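Long-range contacts in viral structural protein 4 (Bombyx mori cytoplasmic polyhedrosis virus, PDB 6TZ0), which binds GTP and accompanies the viral RNA-dependent RNA polymerase inside the virus, probably as a P-loop nucleoside triphosphatase that supports transcription: residues G358-L363 with H380-A385; N346-V351 with L485-H490; G387-K392 with L407-D412; Y352-A357 with F529-Y534. One frame throughout, in Å; residues are numbered along the deposited sequence.

Interaction 1: residues G358-L363 with H380-A385; sequences GKTSFL and HLSSDA
Leu363 and His380 meet most closely here: Leu363 CB lies 3.3 Å from His380 NE2, and the carbonyl carbon of Leu363 sits over one face of the imidazole. With CG of His380 anti to the backbone N (chi1 177°), the ring reaches from strand 378-381 toward the first turn of helix 359-374. One turn back along that helix, the methyl CG2 of Thr360 approaches the hydroxyl OG of Ser382 at 3.9 Å. At the helix start, Lys359 runs across to Ser383, its CE 4.2 Å from Ser383 CB. The lysine chain bends at chi2 (-85°), and beyond CD its CE comes nearest to Ser383.

The second shell fixes the histidine: its NE2 is hydrogen-bonded to Glu488 OE2 on the neighbouring strand 484-489. Glu488 also touches Lys359, Thr360, Leu363 and Ser383, so it packs against both segments. Leu363, a buried aliphatic residue, suits the side of the helix that faces the sheet, where it also packs on Val351.

Gly358, Lys359, Thr360 and Ser361 contribute to GTP binding, and the first three fit a Walker A motif; no GTP is bound to this chain in the model. The Walker-type residues meet Ser382 and Ser383 through carbon atoms, CE of Lys359 and CG2 of Thr360. Lys359 NZ and Thr360 OG1 form no bond with these serines, an arrangement consistent with polar groups kept for the nucleotide.

Interaction 2: residues N346-V351 with L485-H490; sequences NATLVV and LIVEGH
Thr348 and Leu485 stand side by side on adjacent parallel strands and point the same way, Thr348 CG2 lying 4.1 Å from Leu485 CB. The threonine methyl is anti to its backbone N (chi1 of OG1 -53°), beside the carbonyl carbon, from where it also crosses obliquely to Val487, CG2 to CG2 at 4.0 Å. Val350 continues this face of the sheet. Leu349, Val351, Ile486 and Glu488 point from the opposite face. There the approaches are mainly side chain to backbone, as Ile486 CG2 to Leu349 O at 4.1 Å. Beta-branched valine, isoleucine and threonine favour extended backbone angles, and with leucine they fill both buried faces.

The register is held by five backbone bonds. Leu349 gives its N-H to Leu485 O and takes one from Val487 N, at 3.1 Å from its O; Val351 likewise donates to Val487 O at 3.0 Å and accepts from Gly489 N. Leu485 N completes the ladder at Ala347 O. The strand axes diverge by 22°, a normal parallel twist.

Glu488 extends from its strand toward helix 359-374. An acidic residue here, on the strand next to the P-loop strand, is reminiscent of Walker B in the kinase-GTPase class. Ile486 pairs with Gly379 of strand 378-381 and Val350 with Val505 of strand 504-507, while helix 326-340 packs on Ala347 and Leu349.

Interaction 3: residues G387-K392 with L407-D412; sequences GRWLAK and LSLDTD
Arg388 and Leu409 bring the backbones nearest, their CA atoms 6.2 Å apart, where a continuous helical run, 387-392, faces a chain that leaves helix 403-408 after Ser408. From Leu409 onward the second segment is loop, and the carbonyls of Leu409 and Thr411 come close to the arginine.

Arg388 is extended from CG to NE, with chi2 at -173° and chi3 at -177°. Its aliphatic part passes Leu409 O, which lies 3.2 Å from CD. Farther out, Thr411 O sits 3.0 Å above one face of the guanidinium, offset toward the rim; the angle is too poor for a bond from NE, which instead donates to Asn414 O. Asp410 and Asp412 add negative charge without forming salt bridges: OD1 of Asp410 is 4.6 Å from Arg388 NH1, and OD1 of Asp412 is 4.3 Å from NH2. An arginine suits the place, its long alkyl part lying against the loop and its charge probably favoured by these carbonyls and carboxylates.

Leu409 points back at the helix and splits its branches. CD1 meets Trp389, 4.1 Å from its CD1, and CD2 lies 3.8 Å from Lys392 NZ. A branched apolar chain thus fits between Trp389 and Lys392.

Beyond, Trp389 NE1 is bonded to Ser400 O, and its ring meets Phe401 and, on helix 468-476, Phe471. Leu409 O accepts from Asn414 ND2, and Gly387 is backbone-bonded to Tyr417 at the start of helix 417-427.

Interaction 4: residues Y352-A357 with F529-Y534; sequences YAEKGA and FLRDTY
The GTP-binding loop that leads on from strand 347-353, a probable P-loop, rests here on helix 524-537, with Lys355 lying against Leu530, Arg531 and Tyr534. Lys355 and Gly356 are among the residues that bind GTP, though none is bound to this chain. The lysine is extended as far as CE, with CG anti to the backbone N (chi1 -173°), and slants across the side chains of Leu530 and Tyr534. Its CD lies 3.8 Å from Tyr534 CD2, and its CE 3.8 Å from Leu530 CB. A lysine suits this place because its methylenes can pack on apolar helix residues while chi4, at 63°, turns NZ off the extended line of the chain. Lys355 O meets the alkyl part of Arg531, 3.4 Å from CG.

Beside this, Glu354 and Arg531 form a salt bridge that is weak as a hydrogen bond, NH2 to OE1 at 3.5 Å. Glu354 OE1 comes to the guanidinium edge, near its plane, yet the carboxylate and guanidinium planes stand 89° apart. Asp532 OD1 takes Arg531 NH1 in the guanidinium plane at 2.8 Å, so one arginine joins two acids. Thr513 OG1 is bonded to both Glu354 OE1 and Arg531 NE, which ties the network to helix 513-518.

Gly356, with positive phi, adopts backbone angles at which a CB would press on the preceding carbonyl O. Strand, glycine-containing loop and following helix, from Ala353 through Gly358, Lys359 and Thr360, fit the P-loop, or Walker A, pattern.

From the N-terminal side, residues 346-363 run without a break through the first segments of interactions 2, 4 and 1: strand, GTP-binding loop and helix start. Interaction 1 closes first, when the chain returns along strand 378-381. Interaction 3 then opens and closes in series, linking helix 385-393 to the exit of helix 403-408. Both are nested inside the long loop that interaction 2 closes at strand 484-489, and inside the still longer one that interaction 4 closes at helix 524-537. Interactions 2 and 4 cross, their segments alternating, and touch where the rings of His490 and Tyr534 stack. Together the four contacts join the parallel sheet, the nucleotide-binding loop and the surrounding helices.

Interaction 1: residues G358-L363 with H380-A385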
loop_
_atom_site.group_PDB
_atom_site.type_symbol
_atom_site.label_atom_id
_atom_site.label_comp_id
_atom_site.label_asym_id
_atom_site.label_seq_id
_atom_site.Cartn_x
_atom_site.Cartn_y
_atom_site.Cartn_z
ATOM N N GLY B 358 -32.455 1.978 -26.472
ATOM C CA GLY B 358 -32.210 2.469 -27.812
ATOM C C GLY B 358 -30.784 2.947 -27.971
ATOM O O GLY B 358 -30.537 4.008 -28.547
ATOM N N LYS B 359 -29.836 2.165 -27.462
ATOM C CA LYS B 359 -28.446 2.588 -27.407
ATOM C C LYS B 359 -27.665 2.288 -28.678
ATOM O O LYS B 359 -26.673 2.975 -28.949
ATOM C CB LYS B 359 -27.736 1.960 -26.197
ATOM C CG LYS B 359 -27.456 0.458 -26.231
ATOM C CD LYS B 359 -28.636 -0.380 -25.757
ATOM C CE LYS B 359 -28.219 -1.807 -25.466
ATOM N NZ LYS B 359 -29.387 -2.654 -25.119
ATOM N N THR B 360 -28.092 1.306 -29.476
ATOM C CA THR B 360 -27.403 1.040 -30.734
ATOM C C THR B 360 -27.660 2.147 -31.743
ATOM O O THR B 360 -26.755 2.528 -32.496
ATOM C CB THR B 360 -27.840 -0.305 -31.306
ATOM O OG1 THR B 360 -29.246 -0.275 -31.569
ATOM C CG2 THR B 360 -27.538 -1.417 -30.335
ATOM N N SER B 361 -28.880 2.687 -31.749
ATOM C CA SER B 361 -29.233 3.756 -32.674
ATOM C C SER B 361 -28.446 5.030 -32.389
ATOM O O SER B 361 -28.089 5.765 -33.316
ATOM C CB SER B 361 -30.732 4.027 -32.599
ATOM O OG SER B 361 -31.095 5.097 -33.449
ATOM N N PHE B 362 -28.160 5.311 -31.120
ATOM C CA PHE B 362 -27.303 6.453 -30.835
ATOM C C PHE B 362 -25.841 6.148 -31.108
ATOM O O PHE B 362 -25.137 6.980 -31.687
ATOM C CB PHE B 362 -27.465 6.928 -29.393
ATOM C CG PHE B 362 -26.474 7.989 -29.011
ATOM C CD1 PHE B 362 -26.565 9.259 -29.537
ATOM C CD2 PHE B 362 -25.438 7.707 -28.139
ATOM C CE1 PHE B 362 -25.646 10.223 -29.206
ATOM C CE2 PHE B 362 -24.518 8.670 -27.805
ATOM C CZ PHE B 362 -24.624 9.927 -28.339
ATOM N N LEU B 363 -25.357 4.980 -30.680
ATOM C CA LEU B 363 -23.926 4.721 -30.771
ATOM C C LEU B 363 -23.454 4.474 -32.199
ATOM O O LEU B 363 -22.266 4.672 -32.475
ATOM C CB LEU B 363 -23.549 3.560 -29.858
ATOM C CG LEU B 363 -23.554 3.923 -28.375
ATOM C CD1 LEU B 363 -23.402 2.705 -27.504
ATOM C CD2 LEU B 363 -22.434 4.896 -28.098
ATOM N N HIS B 380 -17.892 -0.883 -34.150
ATOM C CA HIS B 380 -19.005 -0.822 -33.205
ATOM C C HIS B 380 -19.663 -2.195 -33.127
ATOM O O HIS B 380 -20.417 -2.575 -34.024
ATOM C CB HIS B 380 -20.001 0.254 -33.608
ATOM C CG HIS B 380 -21.201 0.320 -32.721
ATOM N ND1 HIS B 380 -22.393 -0.292 -33.039
ATOM C CD2 HIS B 380 -21.377 0.874 -31.501
ATOM C CE1 HIS B 380 -23.263 -0.083 -32.070
ATOM N NE2 HIS B 380 -22.670 0.615 -31.121
ATOM N N LEU B 381 -19.377 -2.923 -32.052
ATOM C CA LEU B 381 -20.071 -4.164 -31.751
ATOM C C LEU B 381 -21.330 -3.869 -30.952
ATOM O O LEU B 381 -21.332 -3.003 -30.076
ATOM C CB LEU B 381 -19.179 -5.117 -30.958
ATOM C CG LEU B 381 -17.943 -5.685 -31.644
ATOM C CD1 LEU B 381 -17.142 -6.498 -30.660
ATOM C CD2 LEU B 381 -18.337 -6.531 -32.831
ATOM N N SER B 382 -22.398 -4.601 -31.252
ATOM C CA SER B 382 -23.636 -4.470 -30.505
ATOM C C SER B 382 -23.510 -5.142 -29.144
ATOM O O SER B 382 -22.495 -5.753 -28.806
ATOM C CB SER B 382 -24.799 -5.073 -31.280
ATOM O OG SER B 382 -25.978 -5.019 -30.504
ATOM N N SER B 383 -24.567 -5.032 -28.349
ATOM C CA SER B 383 -24.556 -5.645 -27.034
ATOM C C SER B 383 -24.927 -7.117 -27.100
ATOM O O SER B 383 -24.603 -7.868 -26.176
ATOM C CB SER B 383 -25.512 -4.905 -26.106
ATOM O OG SER B 383 -25.283 -5.273 -24.768
ATOM N N ASP B 384 -25.586 -7.541 -28.175
ATOM C CA ASP B 384 -25.905 -8.945 -28.416
ATOM C C ASP B 384 -24.924 -9.582 -29.387
ATOM O O ASP B 384 -25.298 -10.474 -30.143
ATOM C CB ASP B 384 -27.328 -9.083 -28.943
ATOM C CG ASP B 384 -28.380 -8.779 -27.898
ATOM O OD1 ASP B 384 -28.113 -9.003 -26.701
ATOM O OD2 ASP B 384 -29.477 -8.321 -28.276
ATOM N N ALA B 385 -23.662 -9.156 -29.387
ATOM C CA ALA B 385 -22.710 -9.672 -30.364
ATOM C C ALA B 385 -22.252 -11.081 -30.014
ATOM O O ALA B 385 -22.270 -11.977 -30.865
ATOM C CB ALA B 385 -21.514 -8.730 -30.478
#

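Interaction 2: residues N346-V351 with L485-H490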
loop_
_atom_site.group_PDB
_atom_site.type_symbol
_atom_site.label_atom_id
_atom_site.label_comp_id
_atom_site.label_asym_id
_atom_site.label_seq_id
_atom_site.Cartn_x
_atom_site.Cartn_y
_atom_site.Cartn_z
ATOM N N ASN B 346 -4.500 -0.024 -29.013
ATOM C CA ASN B 346 -5.941 -0.209 -29.153
ATOM C C ASN B 346 -6.681 0.630 -28.122
ATOM O O ASN B 346 -6.325 0.620 -26.941
ATOM C CB ASN B 346 -6.337 -1.676 -28.986
ATOM C CG ASN B 346 -5.713 -2.567 -30.021
ATOM O OD1 ASN B 346 -4.973 -3.488 -29.692
ATOM N ND2 ASN B 346 -5.997 -2.294 -31.286
ATOM N N ALA B 347 -7.717 1.338 -28.568
ATOM C CA ALA B 347 -8.550 2.164 -27.703
ATOM C C ALA B 347 -9.988 1.681 -27.788
ATOM O O ALA B 347 -10.515 1.487 -28.884
ATOM C CB ALA B 347 -8.463 3.639 -28.093
ATOM N N THR B 348 -10.621 1.489 -26.635
ATOM C CA THR B 348 -11.954 0.904 -26.586
ATOM C C THR B 348 -12.793 1.647 -25.558
ATOM O O THR B 348 -12.309 1.950 -24.466
ATOM C CB THR B 348 -11.870 -0.590 -26.242
ATOM O OG1 THR B 348 -10.975 -1.243 -27.146
ATOM C CG2 THR B 348 -13.229 -1.253 -26.347
ATOM N N LEU B 349 -14.034 1.962 -25.917
ATOM C CA LEU B 349 -15.006 2.544 -24.999
ATOM C C LEU B 349 -16.090 1.517 -24.724
ATOM O O LEU B 349 -16.764 1.064 -25.651
ATOM C CB LEU B 349 -15.629 3.813 -25.575
ATOM C CG LEU B 349 -16.598 4.547 -24.652
ATOM C CD1 LEU B 349 -15.845 5.118 -23.476
ATOM C CD2 LEU B 349 -17.361 5.622 -25.386
ATOM N N VAL B 350 -16.264 1.159 -23.457
ATOM C CA VAL B 350 -17.335 0.260 -23.045
ATOM C C VAL B 350 -18.507 1.103 -22.570
ATOM O O VAL B 350 -18.354 1.948 -21.681
ATOM C CB VAL B 350 -16.870 -0.710 -21.951
ATOM C CG1 VAL B 350 -18.023 -1.591 -21.513
ATOM C CG2 VAL B 350 -15.742 -1.556 -22.464
ATOM N N VAL B 351 -19.677 0.880 -23.163
ATOM C CA VAL B 351 -20.883 1.638 -22.856
ATOM C C VAL B 351 -21.932 0.667 -22.338
ATOM O O VAL B 351 -22.399 -0.202 -23.081
ATOM C CB VAL B 351 -21.407 2.398 -24.078
ATOM C CG1 VAL B 351 -22.693 3.109 -23.734
ATOM C CG2 VAL B 351 -20.376 3.377 -24.568
ATOM N N LEU B 485 -12.538 0.717 -31.045
ATOM C CA LEU B 485 -13.783 -0.023 -30.915
ATOM C C LEU B 485 -14.715 0.643 -29.917
ATOM O O LEU B 485 -14.280 1.298 -28.967
ATOM C CB LEU B 485 -13.543 -1.461 -30.456
ATOM C CG LEU B 485 -12.923 -2.479 -31.398
ATOM C CD1 LEU B 485 -12.652 -3.761 -30.642
ATOM C CD2 LEU B 485 -13.848 -2.743 -32.567
ATOM N N ILE B 486 -16.010 0.459 -30.145
ATOM C CA ILE B 486 -17.052 0.842 -29.205
ATOM C C ILE B 486 -17.878 -0.404 -28.946
ATOM O O ILE B 486 -18.562 -0.901 -29.849
ATOM C CB ILE B 486 -17.925 1.984 -29.732
ATOM C CG1 ILE B 486 -17.099 3.260 -29.855
ATOM C CG2 ILE B 486 -19.102 2.215 -28.812
ATOM C CD1 ILE B 486 -17.800 4.339 -30.599
ATOM N N VAL B 487 -17.808 -0.919 -27.725
ATOM C CA VAL B 487 -18.427 -2.186 -27.362
ATOM C C VAL B 487 -19.522 -1.909 -26.344
ATOM O O VAL B 487 -19.311 -1.150 -25.392
ATOM C CB VAL B 487 -17.382 -3.169 -26.802
ATOM C CG1 VAL B 487 -18.025 -4.478 -26.417
ATOM C CG2 VAL B 487 -16.277 -3.393 -27.813
ATOM N N GLU B 488 -20.689 -2.501 -26.551
ATOM C CA GLU B 488 -21.810 -2.366 -25.639
ATOM C C GLU B 488 -21.891 -3.582 -24.722
ATOM O O GLU B 488 -21.487 -4.688 -25.081
ATOM C CB GLU B 488 -23.108 -2.222 -26.422
ATOM C CG GLU B 488 -23.147 -1.050 -27.359
ATOM C CD GLU B 488 -24.420 -1.028 -28.172
ATOM O OE1 GLU B 488 -25.232 -1.963 -28.026
ATOM O OE2 GLU B 488 -24.602 -0.091 -28.971
ATOM N N GLY B 489 -22.423 -3.363 -23.521
ATOM C CA GLY B 489 -22.569 -4.431 -22.557
ATOM C C GLY B 489 -23.904 -4.342 -21.847
ATOM O O GLY B 489 -24.601 -3.333 -21.929
ATOM N N HIS B 490 -24.255 -5.419 -21.151
ATOM C CA HIS B 490 -25.506 -5.440 -20.409
ATOM C C HIS B 490 -25.357 -5.290 -18.906
ATOM O O HIS B 490 -26.296 -4.816 -18.268
ATOM C CB HIS B 490 -26.293 -6.726 -20.672
ATOM C CG HIS B 490 -26.937 -6.787 -22.018
ATOM N ND1 HIS B 490 -26.487 -7.610 -23.025
ATOM C CD2 HIS B 490 -27.976 -6.094 -22.537
ATOM C CE1 HIS B 490 -27.255 -7.460 -24.089
ATOM N NE2 HIS B 490 -28.154 -6.532 -23.824
#

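Interaction 3: residues G387-K392 with L407-D412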
loop_
_atom_site.group_PDB
_atom_site.type_symbol
_atom_site.label_atom_id
_atom_site.label_comp_id
_atom_site.label_asym_id
_atom_site.label_seq_id
_atom_site.Cartn_x
_atom_site.Cartn_y
_atom_site.Cartn_z
ATOM N N GLY B 387 -23.785 -13.135 -28.012
ATOM C CA GLY B 387 -24.926 -14.032 -28.028
ATOM C C GLY B 387 -25.277 -14.511 -29.422
ATOM O O GLY B 387 -25.503 -15.706 -29.637
ATOM N N ARG B 388 -25.298 -13.597 -30.393
ATOM C CA ARG B 388 -25.582 -13.989 -31.766
ATOM C C ARG B 388 -24.419 -14.732 -32.406
ATOM O O ARG B 388 -24.624 -15.444 -33.391
ATOM C CB ARG B 388 -25.946 -12.764 -32.602
ATOM C CG ARG B 388 -27.231 -12.077 -32.173
ATOM C CD ARG B 388 -27.602 -10.985 -33.148
ATOM N NE ARG B 388 -28.792 -10.230 -32.782
ATOM C CZ ARG B 388 -28.770 -8.991 -32.313
ATOM N NH1 ARG B 388 -27.620 -8.348 -32.193
ATOM N NH2 ARG B 388 -29.901 -8.379 -32.011
ATOM N N TRP B 389 -23.208 -14.582 -31.873
ATOM C CA TRP B 389 -22.093 -15.413 -32.310
ATOM C C TRP B 389 -22.228 -16.834 -31.778
ATOM O O TRP B 389 -22.102 -17.809 -32.527
ATOM C CB TRP B 389 -20.786 -14.800 -31.829
ATOM C CG TRP B 389 -19.578 -15.581 -32.190
ATOM C CD1 TRP B 389 -18.971 -15.642 -33.402
ATOM C CD2 TRP B 389 -18.854 -16.467 -31.334
ATOM N NE1 TRP B 389 -17.887 -16.479 -33.347
ATOM C CE2 TRP B 389 -17.802 -17.005 -32.087
ATOM C CE3 TRP B 389 -18.989 -16.845 -29.996
ATOM C CZ2 TRP B 389 -16.886 -17.897 -31.549
ATOM C CZ3 TRP B 389 -18.080 -17.729 -29.465
ATOM C CH2 TRP B 389 -17.044 -18.247 -30.239
ATOM N N LEU B 390 -22.476 -16.965 -30.474
ATOM C CA LEU B 390 -22.524 -18.260 -29.816
ATOM C C LEU B 390 -23.769 -19.048 -30.191
ATOM O O LEU B 390 -23.765 -20.276 -30.078
ATOM C CB LEU B 390 -22.439 -18.052 -28.304
ATOM C CG LEU B 390 -22.308 -19.225 -27.339
ATOM C CD1 LEU B 390 -21.038 -19.981 -27.615
ATOM C CD2 LEU B 390 -22.305 -18.704 -25.928
ATOM N N ALA B 391 -24.823 -18.383 -30.666
ATOM C CA ALA B 391 -25.975 -19.124 -31.162
ATOM C C ALA B 391 -25.685 -19.844 -32.471
ATOM O O ALA B 391 -26.414 -20.775 -32.827
ATOM C CB ALA B 391 -27.165 -18.190 -31.339
ATOM N N LYS B 392 -24.645 -19.437 -33.195
ATOM C CA LYS B 392 -24.195 -20.130 -34.393
ATOM C C LYS B 392 -23.016 -21.055 -34.140
ATOM O O LYS B 392 -22.991 -22.172 -34.660
ATOM C CB LYS B 392 -23.803 -19.119 -35.473
ATOM C CG LYS B 392 -24.932 -18.249 -35.960
ATOM C CD LYS B 392 -25.935 -19.063 -36.743
ATOM C CE LYS B 392 -27.087 -18.207 -37.226
ATOM N NZ LYS B 392 -26.655 -17.230 -38.257
ATOM N N LEU B 407 -19.380 -9.029 -37.299
ATOM C CA LEU B 407 -20.170 -7.853 -37.632
ATOM C C LEU B 407 -21.363 -8.213 -38.508
ATOM O O LEU B 407 -22.408 -7.559 -38.433
ATOM C CB LEU B 407 -19.272 -6.834 -38.324
ATOM C CG LEU B 407 -19.804 -5.427 -38.527
ATOM C CD1 LEU B 407 -20.007 -4.788 -37.177
ATOM C CD2 LEU B 407 -18.833 -4.620 -39.357
ATOM N N SER B 408 -21.226 -9.247 -39.341
ATOM C CA SER B 408 -22.351 -9.737 -40.125
ATOM C C SER B 408 -23.353 -10.485 -39.263
ATOM O O SER B 408 -24.529 -10.582 -39.627
ATOM C CB SER B 408 -21.849 -10.648 -41.238
ATOM O OG SER B 408 -21.283 -11.824 -40.695
ATOM N N LEU B 409 -22.911 -11.039 -38.135
ATOM C CA LEU B 409 -23.851 -11.694 -37.234
ATOM C C LEU B 409 -24.574 -10.735 -36.298
ATOM O O LEU B 409 -25.415 -11.188 -35.522
ATOM C CB LEU B 409 -23.142 -12.761 -36.400
ATOM C CG LEU B 409 -22.683 -14.012 -37.138
ATOM C CD1 LEU B 409 -21.911 -14.921 -36.209
ATOM C CD2 LEU B 409 -23.875 -14.728 -37.719
ATOM N N ASP B 410 -24.288 -9.434 -36.346
ATOM C CA ASP B 410 -24.930 -8.466 -35.463
ATOM C C ASP B 410 -26.249 -7.944 -35.984
ATOM O O ASP B 410 -26.667 -6.862 -35.560
ATOM C CB ASP B 410 -24.010 -7.274 -35.201
ATOM C CG ASP B 410 -22.943 -7.580 -34.200
ATOM O OD1 ASP B 410 -23.192 -8.450 -33.351
ATOM O OD2 ASP B 410 -21.874 -6.938 -34.247
ATOM N N THR B 411 -26.920 -8.645 -36.881
ATOM C CA THR B 411 -28.162 -8.117 -37.410
ATOM C C THR B 411 -29.319 -8.444 -36.471
ATOM O O THR B 411 -29.197 -9.238 -35.540
ATOM C CB THR B 411 -28.419 -8.660 -38.813
ATOM O OG1 THR B 411 -28.584 -10.080 -38.758
ATOM C CG2 THR B 411 -27.242 -8.332 -39.713
ATOM N N ASP B 412 -30.456 -7.804 -36.733
ATOM C CA ASP B 412 -31.627 -7.947 -35.878
ATOM C C ASP B 412 -32.294 -9.305 -36.052
ATOM O O ASP B 412 -32.929 -9.805 -35.119
ATOM C CB ASP B 412 -32.617 -6.822 -36.195
ATOM C CG ASP B 412 -33.635 -6.592 -35.095
ATOM O OD1 ASP B 412 -33.566 -7.253 -34.040
ATOM O OD2 ASP B 412 -34.521 -5.734 -35.294
#

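Interaction 4: residues Y352-A357 with F529-Y534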
loop_
_atom_site.group_PDB
_atom_site.type_symbol
_atom_site.label_atom_id
_atom_site.label_comp_id
_atom_site.label_asym_id
_atom_site.label_seq_id
_atom_site.Cartn_x
_atom_site.Cartn_y
_atom_site.Cartn_z
ATOM N N TYR B 352 -22.309 0.814 -21.074
ATOM C CA TYR B 352 -23.386 0.027 -20.495
ATOM C C TYR B 352 -24.697 0.793 -20.558
ATOM O O TYR B 352 -24.730 2.016 -20.421
ATOM C CB TYR B 352 -23.102 -0.337 -19.043
ATOM C CG TYR B 352 -21.947 -1.271 -18.858
ATOM C CD1 TYR B 352 -22.055 -2.598 -19.212
ATOM C CD2 TYR B 352 -20.767 -0.838 -18.278
ATOM C CE1 TYR B 352 -21.011 -3.460 -19.041
ATOM C CE2 TYR B 352 -19.721 -1.698 -18.088
ATOM C CZ TYR B 352 -19.850 -3.010 -18.475
ATOM O OH TYR B 352 -18.815 -3.886 -18.294
ATOM N N ALA B 353 -25.781 0.053 -20.751
ATOM C CA ALA B 353 -27.107 0.643 -20.814
ATOM C C ALA B 353 -28.128 -0.420 -20.458
ATOM O O ALA B 353 -27.860 -1.618 -20.560
ATOM C CB ALA B 353 -27.402 1.220 -22.197
ATOM N N GLU B 354 -29.303 0.035 -20.037
ATOM C CA GLU B 354 -30.395 -0.893 -19.808
ATOM C C GLU B 354 -30.945 -1.397 -21.133
ATOM O O GLU B 354 -30.932 -0.702 -22.149
ATOM C CB GLU B 354 -31.515 -0.249 -18.993
ATOM C CG GLU B 354 -31.191 -0.036 -17.527
ATOM C CD GLU B 354 -32.364 0.521 -16.748
ATOM O OE1 GLU B 354 -33.394 0.842 -17.372
ATOM O OE2 GLU B 354 -32.265 0.637 -15.512
ATOM N N LYS B 355 -31.420 -2.629 -21.103
ATOM C CA LYS B 355 -31.948 -3.308 -22.276
ATOM C C LYS B 355 -33.286 -2.682 -22.634
ATOM O O LYS B 355 -34.303 -2.952 -21.996
ATOM C CB LYS B 355 -32.077 -4.794 -21.973
ATOM C CG LYS B 355 -32.448 -5.644 -23.140
ATOM C CD LYS B 355 -32.388 -7.096 -22.770
ATOM C CE LYS B 355 -32.837 -7.937 -23.924
ATOM N NZ LYS B 355 -31.925 -7.753 -25.080
ATOM N N GLY B 356 -33.288 -1.824 -23.647
ATOM C CA GLY B 356 -34.498 -1.136 -24.042
ATOM C C GLY B 356 -34.304 0.354 -24.192
ATOM O O GLY B 356 -35.260 1.088 -24.447
ATOM N N ALA B 357 -33.059 0.809 -24.056
ATOM C CA ALA B 357 -32.747 2.230 -24.051
ATOM C C ALA B 357 -32.555 2.810 -25.443
ATOM O O ALA B 357 -32.506 4.035 -25.578
ATOM C CB ALA B 357 -31.493 2.480 -23.217
ATOM N N PHE B 529 -38.037 -10.137 -19.318
ATOM C CA PHE B 529 -37.328 -10.947 -18.333
ATOM C C PHE B 529 -35.832 -10.666 -18.353
ATOM O O PHE B 529 -35.202 -10.533 -17.294
ATOM C CB PHE B 529 -37.618 -12.424 -18.599
ATOM C CG PHE B 529 -36.953 -13.359 -17.641
ATOM C CD1 PHE B 529 -37.369 -13.428 -16.326
ATOM C CD2 PHE B 529 -35.937 -14.196 -18.063
ATOM C CE1 PHE B 529 -36.764 -14.289 -15.443
ATOM C CE2 PHE B 529 -35.329 -15.062 -17.181
ATOM C CZ PHE B 529 -35.744 -15.108 -15.873
ATOM N N LEU B 530 -35.252 -10.531 -19.548
ATOM C CA LEU B 530 -33.834 -10.215 -19.645
ATOM C C LEU B 530 -33.537 -8.788 -19.220
ATOM O O LEU B 530 -32.471 -8.542 -18.650
ATOM C CB LEU B 530 -33.330 -10.454 -21.062
ATOM C CG LEU B 530 -33.225 -11.926 -21.418
ATOM C CD1 LEU B 530 -32.811 -12.106 -22.857
ATOM C CD2 LEU B 530 -32.239 -12.584 -20.491
ATOM N N ARG B 531 -34.456 -7.849 -19.484
ATOM C CA ARG B 531 -34.315 -6.492 -18.966
ATOM C C ARG B 531 -34.234 -6.495 -17.447
ATOM O O ARG B 531 -33.380 -5.820 -16.864
ATOM C CB ARG B 531 -35.477 -5.612 -19.448
ATOM C CG ARG B 531 -35.381 -4.132 -19.035
ATOM C CD ARG B 531 -36.193 -3.796 -17.785
ATOM N NE ARG B 531 -35.891 -2.471 -17.267
ATOM C CZ ARG B 531 -36.135 -2.096 -16.017
ATOM N NH1 ARG B 531 -36.661 -2.956 -15.160
ATOM N NH2 ARG B 531 -35.826 -0.874 -15.616
ATOM N N ASP B 532 -35.120 -7.244 -16.789
ATOM C CA ASP B 532 -35.131 -7.226 -15.329
ATOM C C ASP B 532 -33.926 -7.956 -14.740
ATOM O O ASP B 532 -33.374 -7.522 -13.721
ATOM C CB ASP B 532 -36.435 -7.814 -14.812
ATOM C CG ASP B 532 -37.601 -6.873 -14.975
ATOM O OD1 ASP B 532 -37.391 -5.648 -14.928
ATOM O OD2 ASP B 532 -38.731 -7.362 -15.141
ATOM N N THR B 533 -33.475 -9.033 -15.392
ATOM C CA THR B 533 -32.261 -9.728 -14.960
ATOM C C THR B 533 -31.030 -8.833 -15.088
ATOM O O THR B 533 -30.216 -8.725 -14.155
ATOM C CB THR B 533 -32.078 -10.997 -15.786
ATOM O OG1 THR B 533 -33.234 -11.823 -15.656
ATOM C CG2 THR B 533 -30.860 -11.775 -15.323
ATOM N N TYR B 534 -30.887 -8.167 -16.237
ATOM C CA TYR B 534 -29.739 -7.299 -16.455
ATOM C C TYR B 534 -29.784 -6.075 -15.557
ATOM O O TYR B 534 -28.732 -5.600 -15.126
ATOM C CB TYR B 534 -29.675 -6.873 -17.918
ATOM C CG TYR B 534 -29.370 -7.986 -18.885
ATOM C CD1 TYR B 534 -28.727 -9.142 -18.475
ATOM C CD2 TYR B 534 -29.762 -7.889 -20.211
ATOM C CE1 TYR B 534 -28.463 -10.154 -19.363
ATOM C CE2 TYR B 534 -29.509 -8.896 -21.101
ATOM C CZ TYR B 534 -28.860 -10.026 -20.674
ATOM O OH TYR B 534 -28.602 -11.033 -21.568
#